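Local coordinates for protein-arginine-phosphatase (Bacillus subtilis subsp. subtilis, PDB 4KK3) that removes phosphate specifically from phosphoarginine residues in many proteins, counteracting the protein arginine kinase McsB, at residues Ala37-Ser42 with Lys88-Ser93; Lys46-Ala51 with Asp118-Ser123; Tyr108-His113 with Glu135-Gln140. All blocks are in the same frame, centred on the assembly; numbering follows the deposited sequence.

Contact 1 (Ala37-Ser42 with Lys88-Ser93); sequences AGVFAS and KQIIAS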
ATOM      1  N   ALA A  37      -5.196  -1.645   4.048  1.00 16.69           N
ATOM      2  CA  ALA A  37      -5.993  -2.753   4.585  1.00 16.90           C
ATOM      3  C   ALA A  37      -5.518  -4.093   4.007  1.00 15.34           C
ATOM      4  O   ALA A  37      -4.674  -4.122   3.120  1.00 16.68           O
ATOM      5  CB  ALA A  37      -7.483  -2.531   4.293  1.00 19.26           C
ATOM      6  N   GLY A  38      -6.022  -5.202   4.537  1.00 17.01           N
ATOM      7  CA  GLY A  38      -5.557  -6.503   4.092  1.00 17.31           C
ATOM      8  C   GLY A  38      -6.721  -7.402   3.703  1.00 17.50           C
ATOM      9  O   GLY A  38      -7.789  -7.340   4.315  1.00 21.33           O
ATOM     10  N   VAL A  39      -6.521  -8.226   2.689  1.00 17.59           N
ATOM     11  CA  VAL A  39      -7.587  -9.147   2.283  1.00 18.72           C
ATOM     12  C   VAL A  39      -7.788 -10.302   3.265  1.00 21.22           C
ATOM     13  O   VAL A  39      -8.876 -10.878   3.333  1.00 25.19           O
ATOM     14  CB  VAL A  39      -7.386  -9.678   0.847  1.00 20.83           C
ATOM     15  CG1 VAL A  39      -7.456  -8.542  -0.123  1.00 22.37           C
ATOM     16  CG2 VAL A  39      -6.053 -10.385   0.706  1.00 25.04           C
ATOM     17  N   PHE A  40      -6.749 -10.647   4.020  1.00 20.41           N
ATOM     18  CA  PHE A  40      -6.887 -11.676   5.054  1.00 23.25           C
ATOM     19  C   PHE A  40      -6.288 -11.178   6.360  1.00 25.79           C
ATOM     20  O   PHE A  40      -5.460 -11.844   6.977  1.00 32.30           O
ATOM     21  CB  PHE A  40      -6.245 -13.004   4.620  1.00 28.15           C
ATOM     22  CG  PHE A  40      -6.945 -13.657   3.461  1.00 26.24           C
ATOM     23  CD1 PHE A  40      -8.276 -14.022   3.563  1.00 31.77           C
ATOM     24  CD2 PHE A  40      -6.278 -13.898   2.270  1.00 24.38           C
ATOM     25  CE1 PHE A  40      -8.934 -14.610   2.492  1.00 34.62           C
ATOM     26  CE2 PHE A  40      -6.929 -14.479   1.193  1.00 27.78           C
ATOM     27  CZ  PHE A  40      -8.259 -14.836   1.304  1.00 32.55           C
ATOM     28  N   ALA A  41      -6.715  -9.987   6.764  1.00 21.18           N
ATOM     29  CA  ALA A  41      -6.143  -9.318   7.927  1.00 20.97           C
ATOM     30  C   ALA A  41      -7.023  -9.538   9.148  1.00 36.83           C
ATOM     31  O   ALA A  41      -8.223  -9.759   9.024  1.00 43.28           O
ATOM     32  CB  ALA A  41      -6.019  -7.839   7.646  1.00 22.45           C
ATOM     33  N   SER A  42      -6.417  -9.479  10.331  1.00 42.08           N
ATOM     34  CA  SER A  42      -7.177  -9.388  11.571  1.00 51.60           C
ATOM     35  C   SER A  42      -7.207  -7.916  11.960  1.00 53.33           C
ATOM     36  O   SER A  42      -6.372  -7.148  11.508  1.00 44.47           O
ATOM     37  CB  SER A  42      -6.497 -10.190  12.677  1.00 54.33           C
ATOM     38  OG  SER A  42      -6.091 -11.463  12.208  1.00 57.87           O
ATOM     39  N   LYS A  88      -5.617  -8.446  -6.488  1.00 20.63           N
ATOM     40  CA  LYS A  88      -6.702  -7.932  -7.341  1.00 26.82           C
ATOM     41  C   LYS A  88      -7.820  -8.938  -7.515  1.00 26.09           C
ATOM     42  O   LYS A  88      -9.001  -8.586  -7.507  1.00 25.91           O
ATOM     43  CB  LYS A  88      -6.180  -7.566  -8.730  1.00 29.12           C
ATOM     44  CG  LYS A  88      -5.311  -6.335  -8.747  1.00 27.06           C
ATOM     45  CD  LYS A  88      -4.786  -5.997 -10.139  1.00 28.84           C
ATOM     46  CE  LYS A  88      -5.848  -6.058 -11.215  1.00 37.32           C
ATOM     47  NZ  LYS A  88      -5.264  -5.663 -12.530  1.00 34.42           N
ATOM     48  N   GLN A  89      -7.429 -10.194  -7.676  1.00 23.17           N
ATOM     49  CA  GLN A  89      -8.359 -11.300  -7.865  1.00 31.36           C
ATOM     50  C   GLN A  89      -9.211 -11.538  -6.635  1.00 28.20           C
ATOM     51  O   GLN A  89     -10.421 -11.777  -6.733  1.00 23.70           O
ATOM     52  CB  GLN A  89      -7.590 -12.576  -8.204  1.00 33.11           C
ATOM     53  CG  GLN A  89      -6.918 -12.531  -9.550  1.00 39.09           C
ATOM     54  CD  GLN A  89      -7.901 -12.191 -10.655  1.00 47.89           C
ATOM     55  OE1 GLN A  89      -9.039 -12.668 -10.664  1.00 49.73           O
ATOM     56  NE2 GLN A  89      -7.481 -11.336 -11.575  1.00 50.34           N
ATOM     57  N   ILE A  90      -8.573 -11.508  -5.474  1.00 23.56           N
ATOM     58  CA  ILE A  90      -9.300 -11.669  -4.236  1.00 21.06           C
ATOM     59  C   ILE A  90     -10.252 -10.503  -4.027  1.00 21.15           C
ATOM     60  O   ILE A  90     -11.380 -10.705  -3.582  1.00 26.71           O
ATOM     61  CB  ILE A  90      -8.340 -11.771  -3.030  1.00 21.43           C
ATOM     62  CG1 ILE A  90      -7.407 -12.968  -3.200  1.00 31.33           C
ATOM     63  CG2 ILE A  90      -9.121 -11.883  -1.714  1.00 22.24           C
ATOM     64  CD1 ILE A  90      -8.121 -14.292  -3.252  1.00 41.55           C
ATOM     65  N   ILE A  91      -9.779  -9.281  -4.302  1.00 19.58           N
ATOM     66  CA  ILE A  91     -10.614  -8.089  -4.165  1.00 20.86           C
ATOM     67  C   ILE A  91     -11.892  -8.274  -4.986  1.00 23.62           C
ATOM     68  O   ILE A  91     -12.994  -7.994  -4.518  1.00 26.08           O
ATOM     69  CB  ILE A  91      -9.921  -6.814  -4.706  1.00 25.66           C
ATOM     70  CG1 ILE A  91      -8.592  -6.562  -4.016  1.00 34.30           C
ATOM     71  CG2 ILE A  91     -10.795  -5.607  -4.495  1.00 28.90           C
ATOM     72  CD1 ILE A  91      -8.696  -6.547  -2.607  1.00 35.63           C
ATOM     73  N   ALA A  92     -11.728  -8.758  -6.207  1.00 29.28           N
ATOM     74  CA  ALA A  92     -12.868  -8.979  -7.109  1.00 30.79           C
ATOM     75  C   ALA A  92     -13.837 -10.072  -6.650  1.00 34.07           C
ATOM     76  O   ALA A  92     -15.033 -10.012  -6.943  1.00 36.67           O
ATOM     77  CB  ALA A  92     -12.377  -9.267  -8.528  1.00 30.02           C
ATOM     78  N   SER A  93     -13.334 -11.075  -5.940  1.00 35.57           N
ATOM     79  CA  SER A  93     -14.177 -12.200  -5.537  1.00 37.40           C
ATOM     80  C   SER A  93     -14.924 -11.921  -4.238  1.00 39.80           C
ATOM     81  O   SER A  93     -16.000 -12.469  -4.002  1.00 42.41           O
ATOM     82  CB  SER A  93     -13.354 -13.484  -5.411  1.00 39.19           C
ATOM     83  OG  SER A  93     -12.436 -13.410  -4.328  1.00 42.16           O
TER
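Val39 meets Ile90 and Ile91 just where the chain leaves strand 33-38, a worked example of a strand exit seated on a helix by aliphatic groups. The valine crosses both isoleucines at about a right angle and turns CG1 to the tip of Ile91, while CB and both methyls lie round CG2 of Ile90. With CG1 anti to the carbonyl carbon (chi1 -63°), that methyl extends to the end of the second isoleucine: Val39 CG1 lies 3.4 Å from Ile91 CD1, tighter than usual carbon contact. Ile90 brings its shorter branch instead, and Val39 CB is 3.8 Å from Ile90 CG2.

Phe40 follows; its CB sets off to one side of the helix, and the ring then swings closer to it. The ring arrives obliquely, and the gap of 4.3 Å between Phe40 CZ and Ile90 CG2 makes this a looser touch. One methyl of Ile90 therefore serves two successive residues. Past the strand end, the Phe40 side chain comes within about 4 Å of that of substrate-binding Thr8. On the helix, Ser93 OG donates to Ile90 O over 3.0 Å.

Around the contact, strand 33-38 is an outer strand of the parallel sheet, next to strand 2-7. Val39 and Ile91 both rest on Val6 of that inner strand, and Ile91 also touches Val102 and Leu69, so helix 85-94 lies against the sheet.

Contact 2 (Lys46-Ala51 with Asp118-Ser123); sequences KATPHA and DPFGGS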
ATOM      1  N   LYS A  46      -0.571  -5.664  14.570  1.00 46.94           N
ATOM      2  CA  LYS A  46       0.402  -4.594  14.430  1.00 43.39           C
ATOM      3  C   LYS A  46       1.291  -4.865  13.233  1.00 29.98           C
ATOM      4  O   LYS A  46       1.364  -5.994  12.752  1.00 26.86           O
ATOM      5  CB  LYS A  46       1.283  -4.471  15.678  1.00 47.15           C
ATOM      6  CG  LYS A  46       0.624  -3.847  16.897  1.00 52.23           C
ATOM      7  CD  LYS A  46       1.665  -3.638  17.999  1.00 55.22           C
ATOM      8  CE  LYS A  46       1.034  -3.204  19.312  1.00 57.09           C
ATOM      9  NZ  LYS A  46       2.057  -3.020  20.388  1.00 57.32           N
ATOM     10  N   ALA A  47       1.992  -3.831  12.777  1.00 25.78           N
ATOM     11  CA  ALA A  47       3.030  -4.029  11.779  1.00 20.30           C
ATOM     12  C   ALA A  47       4.043  -4.973  12.403  1.00 22.90           C
ATOM     13  O   ALA A  47       4.200  -4.982  13.621  1.00 24.58           O
ATOM     14  CB  ALA A  47       3.679  -2.699  11.421  1.00 22.03           C
ATOM     15  N   THR A  48       4.697  -5.790  11.589  1.00 23.40           N
ATOM     16  CA  THR A  48       5.670  -6.740  12.113  1.00 23.49           C
ATOM     17  C   THR A  48       6.896  -5.978  12.581  1.00 23.67           C
ATOM     18  O   THR A  48       7.169  -4.896  12.084  1.00 21.77           O
ATOM     19  CB  THR A  48       6.122  -7.742  11.054  1.00 29.11           C
ATOM     20  OG1 THR A  48       6.787  -7.041  10.000  1.00 30.80           O
ATOM     21  CG2 THR A  48       4.922  -8.506  10.497  1.00 30.41           C
ATOM     22  N   PRO A  49       7.639  -6.551  13.527  1.00 28.33           N
ATOM     23  CA  PRO A  49       8.822  -5.848  14.034  1.00 24.11           C
ATOM     24  C   PRO A  49       9.801  -5.446  12.937  1.00 22.32           C
ATOM     25  O   PRO A  49      10.321  -4.336  12.973  1.00 22.31           O
ATOM     26  CB  PRO A  49       9.459  -6.881  14.964  1.00 26.04           C
ATOM     27  CG  PRO A  49       8.310  -7.690  15.446  1.00 30.08           C
ATOM     28  CD  PRO A  49       7.371  -7.793  14.270  1.00 28.40           C
ATOM     29  N   HIS A  50      10.032  -6.322  11.962  1.00 23.99           N
ATOM     30  CA  HIS A  50      10.966  -6.015  10.884  1.00 20.13           C
ATOM     31  C   HIS A  50      10.505  -4.845  10.016  1.00 17.35           C
ATOM     32  O   HIS A  50      11.335  -4.068   9.538  1.00 21.05           O
ATOM     33  CB  HIS A  50      11.203  -7.233   9.994  1.00 26.21           C
ATOM     34  CG  HIS A  50      12.092  -8.272  10.604  1.00 28.72           C
ATOM     35  ND1 HIS A  50      12.859  -8.038  11.724  1.00 30.91           N
ATOM     36  CD2 HIS A  50      12.344  -9.551  10.236  1.00 30.58           C
ATOM     37  CE1 HIS A  50      13.539  -9.131  12.026  1.00 33.12           C
ATOM     38  NE2 HIS A  50      13.242 -10.064  11.140  1.00 34.63           N
ATOM     39  N   ALA A  51       9.195  -4.743   9.788  1.00 18.66           N
ATOM     40  CA  ALA A  51       8.646  -3.642   8.991  1.00 17.98           C
ATOM     41  C   ALA A  51       8.862  -2.330   9.750  1.00 19.15           C
ATOM     42  O   ALA A  51       9.273  -1.301   9.176  1.00 19.11           O
ATOM     43  CB  ALA A  51       7.159  -3.866   8.713  1.00 18.65           C
ATOM     44  N   ASP A 118       5.692 -10.798  -0.939  1.00 22.92           N
ATOM     45  CA  ASP A 118       5.515 -10.782   0.519  1.00 21.57           C
ATOM     46  C   ASP A 118       6.850 -10.995   1.248  1.00 20.13           C
ATOM     47  O   ASP A 118       7.516 -12.012   1.056  1.00 21.64           O
ATOM     48  CB  ASP A 118       4.532 -11.892   0.924  1.00 20.67           C
ATOM     49  CG  ASP A 118       3.919 -11.672   2.291  1.00 24.16           C
ATOM     50  OD1 ASP A 118       4.453 -10.857   3.075  1.00 23.10           O
ATOM     51  OD2 ASP A 118       2.893 -12.318   2.593  1.00 28.13           O
ATOM     52  N   PRO A 119       7.258 -10.026   2.086  1.00 18.38           N
ATOM     53  CA  PRO A 119       8.490 -10.208   2.859  1.00 20.21           C
ATOM     54  C   PRO A 119       8.275 -10.981   4.146  1.00 23.88           C
ATOM     55  O   PRO A 119       9.268 -11.276   4.808  1.00 27.04           O
ATOM     56  CB  PRO A 119       8.882  -8.769   3.212  1.00 17.86           C
ATOM     57  CG  PRO A 119       7.571  -8.094   3.373  1.00 17.05           C
ATOM     58  CD  PRO A 119       6.669  -8.699   2.296  1.00 15.26           C
ATOM     59  N   PHE A 120       7.030 -11.298   4.504  1.00 21.80           N
ATOM     60  CA  PHE A 120       6.761 -11.901   5.809  1.00 23.57           C
ATOM     61  C   PHE A 120       7.569 -13.179   6.028  1.00 33.62           C
ATOM     62  O   PHE A 120       7.697 -14.004   5.127  1.00 35.65           O
ATOM     63  CB  PHE A 120       5.268 -12.184   6.012  1.00 28.31           C
ATOM     64  CG  PHE A 120       4.950 -12.749   7.367  1.00 24.19           C
ATOM     65  CD1 PHE A 120       4.859 -14.121   7.561  1.00 25.00           C
ATOM     66  CD2 PHE A 120       4.773 -11.911   8.454  1.00 30.23           C
ATOM     67  CE1 PHE A 120       4.592 -14.640   8.819  1.00 29.49           C
ATOM     68  CE2 PHE A 120       4.505 -12.424   9.716  1.00 33.06           C
ATOM     69  CZ  PHE A 120       4.408 -13.795   9.893  1.00 30.40           C
ATOM     70  N   GLY A 121       8.122 -13.322   7.229  1.00 32.97           N
ATOM     71  CA  GLY A 121       8.942 -14.473   7.556  1.00 36.57           C
ATOM     72  C   GLY A 121      10.387 -14.309   7.119  1.00 39.89           C
ATOM     73  O   GLY A 121      11.233 -15.142   7.443  1.00 40.80           O
ATOM     74  N   GLY A 122      10.676 -13.227   6.398  1.00 33.81           N
ATOM     75  CA  GLY A 122      12.020 -12.983   5.908  1.00 28.50           C
ATOM     76  C   GLY A 122      12.873 -12.211   6.899  1.00 28.15           C
ATOM     77  O   GLY A 122      12.377 -11.720   7.911  1.00 28.65           O
ATOM     78  N   SER A 123      14.164 -12.108   6.604  1.00 30.27           N
ATOM     79  CA  SER A 123      15.098 -11.407   7.484  1.00 30.15           C
ATOM     80  C   SER A 123      14.877  -9.914   7.377  1.00 27.59           C
ATOM     81  O   SER A 123      14.140  -9.454   6.510  1.00 25.90           O
ATOM     82  CB  SER A 123      16.536 -11.723   7.094  1.00 37.87           C
ATOM     83  OG  SER A 123      16.846 -11.137   5.844  1.00 39.48           O
TER
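His50 and Gly122 make the polar approach between helix 49-56 and the loop 118-123. The imidazole turns its edge to the backbone, with Gly122 O near the ring plane and 3.2 Å from His50 CD2; a carbon faces the oxygen, so the attraction is weak at best. CG stands anti to the carbonyl carbon (chi1 -75°), which sends the ring toward the loop; the ring also meets Tyr127 of helix 124-145 edge-to-face. With an alanine at His50, the edge beside Gly122 O and the partner of the Tyr127 ring would be gone, and a gap would probably open between helix and loop.

The apolar part is a methyl set at the rim of a ring. Thr48 CG2 lies in the plane of the Phe120 ring, 4.0 Å from Phe120 CD2.

This loop carries Asp118, the proton donor/acceptor, in the Asp-Pro segment of the low molecular weight phosphatase fold, and Thr48 backs onto Thr11 and Cys12 of the substrate-binding loop. The Phe120 side chain is about 4 Å from a phosphate ion, probably from the crystallisation liquor.

Hydrogen bonds within each segment fix its shape. In an Asx turn, Phe120 N donates to Asp118 OD1 (3.0 Å, 164°) from above the carboxylate plane. A type II turn follows, closed by Gly122 N on Pro119 O (2.9 Å); Gly121 has a positive phi that would jam a CB against the preceding carbonyl. Thr48 OG1 caps helix 49-56 by a weak bond from Ala51 N, while Ser123 OG, at the N-cap of helix 124-145, accepts weak bonds from Asp125 N and Ile126 N.

Contact 3 (Tyr108-His113 with Glu135-Gln140); sequences YVTGSH and EELLRQ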
ATOM      1  N   TYR A 108       0.110   0.324 -12.102  1.00 20.30           N
ATOM      2  CA  TYR A 108      -0.349   1.697 -12.149  1.00 23.14           C
ATOM      3  C   TYR A 108       0.810   2.656 -12.373  1.00 23.49           C
ATOM      4  O   TYR A 108       0.716   3.597 -13.161  1.00 24.60           O
ATOM      5  CB  TYR A 108      -1.073   2.028 -10.849  1.00 21.20           C
ATOM      6  CG  TYR A 108      -1.862   3.304 -10.915  1.00 21.34           C
ATOM      7  CD1 TYR A 108      -1.334   4.498 -10.453  1.00 24.51           C
ATOM      8  CD2 TYR A 108      -3.137   3.312 -11.461  1.00 24.41           C
ATOM      9  CE1 TYR A 108      -2.067   5.667 -10.520  1.00 26.51           C
ATOM     10  CE2 TYR A 108      -3.869   4.465 -11.540  1.00 26.64           C
ATOM     11  CZ  TYR A 108      -3.333   5.645 -11.071  1.00 27.60           C
ATOM     12  OH  TYR A 108      -4.091   6.791 -11.157  1.00 30.31           O
ATOM     13  N   VAL A 109       1.913   2.404 -11.682  1.00 22.79           N
ATOM     14  CA  VAL A 109       3.036   3.321 -11.700  1.00 24.65           C
ATOM     15  C   VAL A 109       3.950   3.132 -12.911  1.00 27.78           C
ATOM     16  O   VAL A 109       4.380   4.106 -13.537  1.00 28.57           O
ATOM     17  CB  VAL A 109       3.843   3.188 -10.387  1.00 20.04           C
ATOM     18  CG1 VAL A 109       5.091   4.043 -10.445  1.00 24.29           C
ATOM     19  CG2 VAL A 109       2.957   3.572  -9.219  1.00 21.62           C
ATOM     20  N   THR A 110       4.220   1.878 -13.257  1.00 22.58           N
ATOM     21  CA  THR A 110       5.236   1.565 -14.253  1.00 26.54           C
ATOM     22  C   THR A 110       4.650   1.075 -15.572  1.00 29.34           C
ATOM     23  O   THR A 110       5.352   1.006 -16.578  1.00 31.09           O
ATOM     24  CB  THR A 110       6.192   0.475 -13.746  1.00 32.93           C
ATOM     25  OG1 THR A 110       5.583  -0.811 -13.917  1.00 34.86           O
ATOM     26  CG2 THR A 110       6.520   0.689 -12.283  1.00 42.40           C
ATOM     27  N   GLY A 111       3.370   0.717 -15.561  1.00 26.93           N
ATOM     28  CA  GLY A 111       2.708   0.232 -16.755  1.00 31.90           C
ATOM     29  C   GLY A 111       2.947  -1.241 -17.021  1.00 34.84           C
ATOM     30  O   GLY A 111       2.332  -1.823 -17.917  1.00 35.78           O
ATOM     31  N   SER A 112       3.837  -1.850 -16.248  1.00 37.79           N
ATOM     32  CA  SER A 112       4.184  -3.250 -16.460  1.00 44.72           C
ATOM     33  C   SER A 112       3.576  -4.171 -15.406  1.00 37.70           C
ATOM     34  O   SER A 112       3.268  -3.752 -14.295  1.00 28.83           O
ATOM     35  CB  SER A 112       5.703  -3.425 -16.493  1.00 55.15           C
ATOM     36  OG  SER A 112       6.286  -3.037 -15.259  1.00 60.92           O
ATOM     37  N   HIS A 113       3.392  -5.430 -15.790  1.00 38.26           N
ATOM     38  CA  HIS A 113       2.947  -6.482 -14.894  1.00 38.35           C
ATOM     39  C   HIS A 113       4.058  -6.713 -13.877  1.00 38.32           C
ATOM     40  O   HIS A 113       5.229  -6.785 -14.234  1.00 43.81           O
ATOM     41  CB  HIS A 113       2.717  -7.761 -15.714  1.00 43.29           C
ATOM     42  CG  HIS A 113       1.692  -8.690 -15.138  1.00 51.92           C
ATOM     43  ND1 HIS A 113       0.412  -8.788 -15.642  1.00 56.07           N
ATOM     44  CD2 HIS A 113       1.763  -9.579 -14.119  1.00 53.34           C
ATOM     45  CE1 HIS A 113      -0.263  -9.690 -14.950  1.00 54.80           C
ATOM     46  NE2 HIS A 113       0.533 -10.183 -14.018  1.00 50.68           N
ATOM     47  N   GLU A 135       9.631   2.336  -1.849  1.00 19.59           N
ATOM     48  CA  GLU A 135      10.016   3.746  -1.890  1.00 19.91           C
ATOM     49  C   GLU A 135      10.112   4.265  -3.325  1.00 19.04           C
ATOM     50  O   GLU A 135       9.555   5.317  -3.654  1.00 23.42           O
ATOM     51  CB  GLU A 135      11.332   3.962  -1.135  1.00 20.44           C
ATOM     52  CG  GLU A 135      11.691   5.429  -0.923  1.00 31.01           C
ATOM     53  CD  GLU A 135      12.912   5.595  -0.036  1.00 45.17           C
ATOM     54  OE1 GLU A 135      13.409   4.574   0.489  1.00 51.14           O
ATOM     55  OE2 GLU A 135      13.376   6.742   0.137  1.00 54.69           O
ATOM     56  N   GLU A 136      10.810   3.525  -4.177  1.00 18.76           N
ATOM     57  CA  GLU A 136      11.010   3.930  -5.563  1.00 21.50           C
ATOM     58  C   GLU A 136       9.685   4.032  -6.317  1.00 21.54           C
ATOM     59  O   GLU A 136       9.470   4.960  -7.093  1.00 24.44           O
ATOM     60  CB  GLU A 136      11.960   2.960  -6.272  1.00 28.90           C
ATOM     61  CG  GLU A 136      12.176   3.272  -7.741  1.00 32.80           C
ATOM     62  CD  GLU A 136      13.284   2.446  -8.364  1.00 38.17           C
ATOM     63  OE1 GLU A 136      14.458   2.621  -7.975  1.00 42.06           O
ATOM     64  OE2 GLU A 136      12.977   1.624  -9.246  1.00 38.54           O
ATOM     65  N   LEU A 137       8.795   3.071  -6.087  1.00 16.87           N
ATOM     66  CA  LEU A 137       7.480   3.092  -6.732  1.00 20.83           C
ATOM     67  C   LEU A 137       6.626   4.259  -6.246  1.00 20.68           C
ATOM     68  O   LEU A 137       5.907   4.912  -7.021  1.00 20.60           O
ATOM     69  CB  LEU A 137       6.758   1.782  -6.445  1.00 17.90           C
ATOM     70  CG  LEU A 137       7.331   0.588  -7.212  1.00 17.58           C
ATOM     71  CD1 LEU A 137       6.867  -0.727  -6.600  1.00 20.32           C
ATOM     72  CD2 LEU A 137       6.932   0.674  -8.674  1.00 20.08           C
ATOM     73  N   LEU A 138       6.719   4.529  -4.951  1.00 16.95           N
ATOM     74  CA  LEU A 138       5.862   5.517  -4.317  1.00 16.00           C
ATOM     75  C   LEU A 138       6.320   6.936  -4.625  1.00 16.51           C
ATOM     76  O   LEU A 138       5.492   7.837  -4.716  1.00 21.27           O
ATOM     77  CB  LEU A 138       5.788   5.276  -2.809  1.00 16.68           C
ATOM     78  CG  LEU A 138       5.103   3.935  -2.489  1.00 16.30           C
ATOM     79  CD1 LEU A 138       5.288   3.593  -1.014  1.00 19.05           C
ATOM     80  CD2 LEU A 138       3.628   3.932  -2.856  1.00 19.32           C
ATOM     81  N   ARG A 139       7.626   7.125  -4.803  1.00 18.56           N
ATOM     82  CA  ARG A 139       8.125   8.407  -5.304  1.00 22.24           C
ATOM     83  C   ARG A 139       7.594   8.708  -6.701  1.00 22.76           C
ATOM     84  O   ARG A 139       7.202   9.843  -6.981  1.00 23.79           O
ATOM     85  CB  ARG A 139       9.655   8.482  -5.269  1.00 28.03           C
ATOM     86  CG  ARG A 139      10.198   8.547  -3.851  1.00 31.38           C
ATOM     87  CD  ARG A 139      11.666   8.909  -3.798  1.00 37.88           C
ATOM     88  NE  ARG A 139      12.149   8.905  -2.418  1.00 41.84           N
ATOM     89  CZ  ARG A 139      11.970   9.905  -1.558  1.00 48.40           C
ATOM     90  NH1 ARG A 139      11.322  11.004  -1.927  1.00 50.81           N
ATOM     91  NH2 ARG A 139      12.441   9.809  -0.323  1.00 49.55           N
ATOM     92  N   GLN A 140       7.560   7.693  -7.561  1.00 23.04           N
ATOM     93  CA  GLN A 140       7.013   7.859  -8.908  1.00 26.76           C
ATOM     94  C   GLN A 140       5.513   8.112  -8.853  1.00 24.58           C
ATOM     95  O   GLN A 140       5.005   8.940  -9.605  1.00 24.27           O
ATOM     96  CB  GLN A 140       7.266   6.639  -9.786  1.00 34.89           C
ATOM     97  CG  GLN A 140       8.697   6.180  -9.935  1.00 44.28           C
ATOM     98  CD  GLN A 140       8.786   4.865 -10.703  1.00 49.29           C
ATOM     99  OE1 GLN A 140       8.465   4.805 -11.895  1.00 52.96           O
ATOM    100  NE2 GLN A 140       9.200   3.800 -10.016  1.00 37.29           N
TER
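Val109 reaches across from the short helix 105-110 to the long helix 124-145, and has the most surface buried here. Its CG1 does most of the touching: held opposite the backbone nitrogen (chi1 175°), this methyl drives into the neighbouring helix between Leu137 and Gln140. Val109 CG1 is 3.5 Å from Gln140 CB and 3.6 Å from Leu137 O, so it rests on one backbone carbonyl as well as on a side chain.

Leu137 comes next in buried surface. Its side chain approaches Val109 only loosely, through CD2, but the same methyl meets Thr110 more closely, with Leu137 CD2 3.6 Å from Thr110 CG2. The threonine thus presents its carbon branch to the helix and keeps OG1 for its own chain: Ser112 N donates to Thr110 OG1 over 3.1 Å in an ST turn, and the hydroxyl also bonds to Lys106 O. Gly111, between Thr110 and Ser112, has positive phi and is the first to leave the helical path.

Gln140 covers Val109 CG1 with CB and with the face of its amide, Val109 CG1 lying over CD. The head group folds back onto its own helix, where Gln140 NE2 bonds to Glu136 O at 3.2 Å (153°). That oxygen lies in the amide plane, whereas the donor stands above the carbonyl plane, 59° out of it.

Leu137 also packs on Leu105 and Lys106, and Leu138 on Leu20, Phe21 and Ile24 of helix 13-28. One polar tie joins the two helices nearby, from Gln144 NE2 to Val109 O. Between the segments the contact is van der Waals in kind, the polar groups beside it bonding within their own segments or to residues outside them, so its fit depends on the shape of the valine and its neighbours.

Overall arrangement
The three contacts hold different elements of one parallel-sheet domain, their centres about 18 to 22 Å apart. Contacts 1 and 3 are partly buried, and each rests mainly on a valine fitted against a helix; contact 1 joins the end of an outer strand to helix 85-94, contact 3 sets one helix on another. Contact 2 lies at the surface, where ring edges meet a backbone carbonyl and a methyl while turns and caps shape the segments. Contacts 1 and 2 both border the substrate-binding loop, but contact 2 alone contains a catalytic residue. Helix 124-145 relates contacts 2 and 3: the loop 118-123 leads into its start, and contact 3 packs farther along it.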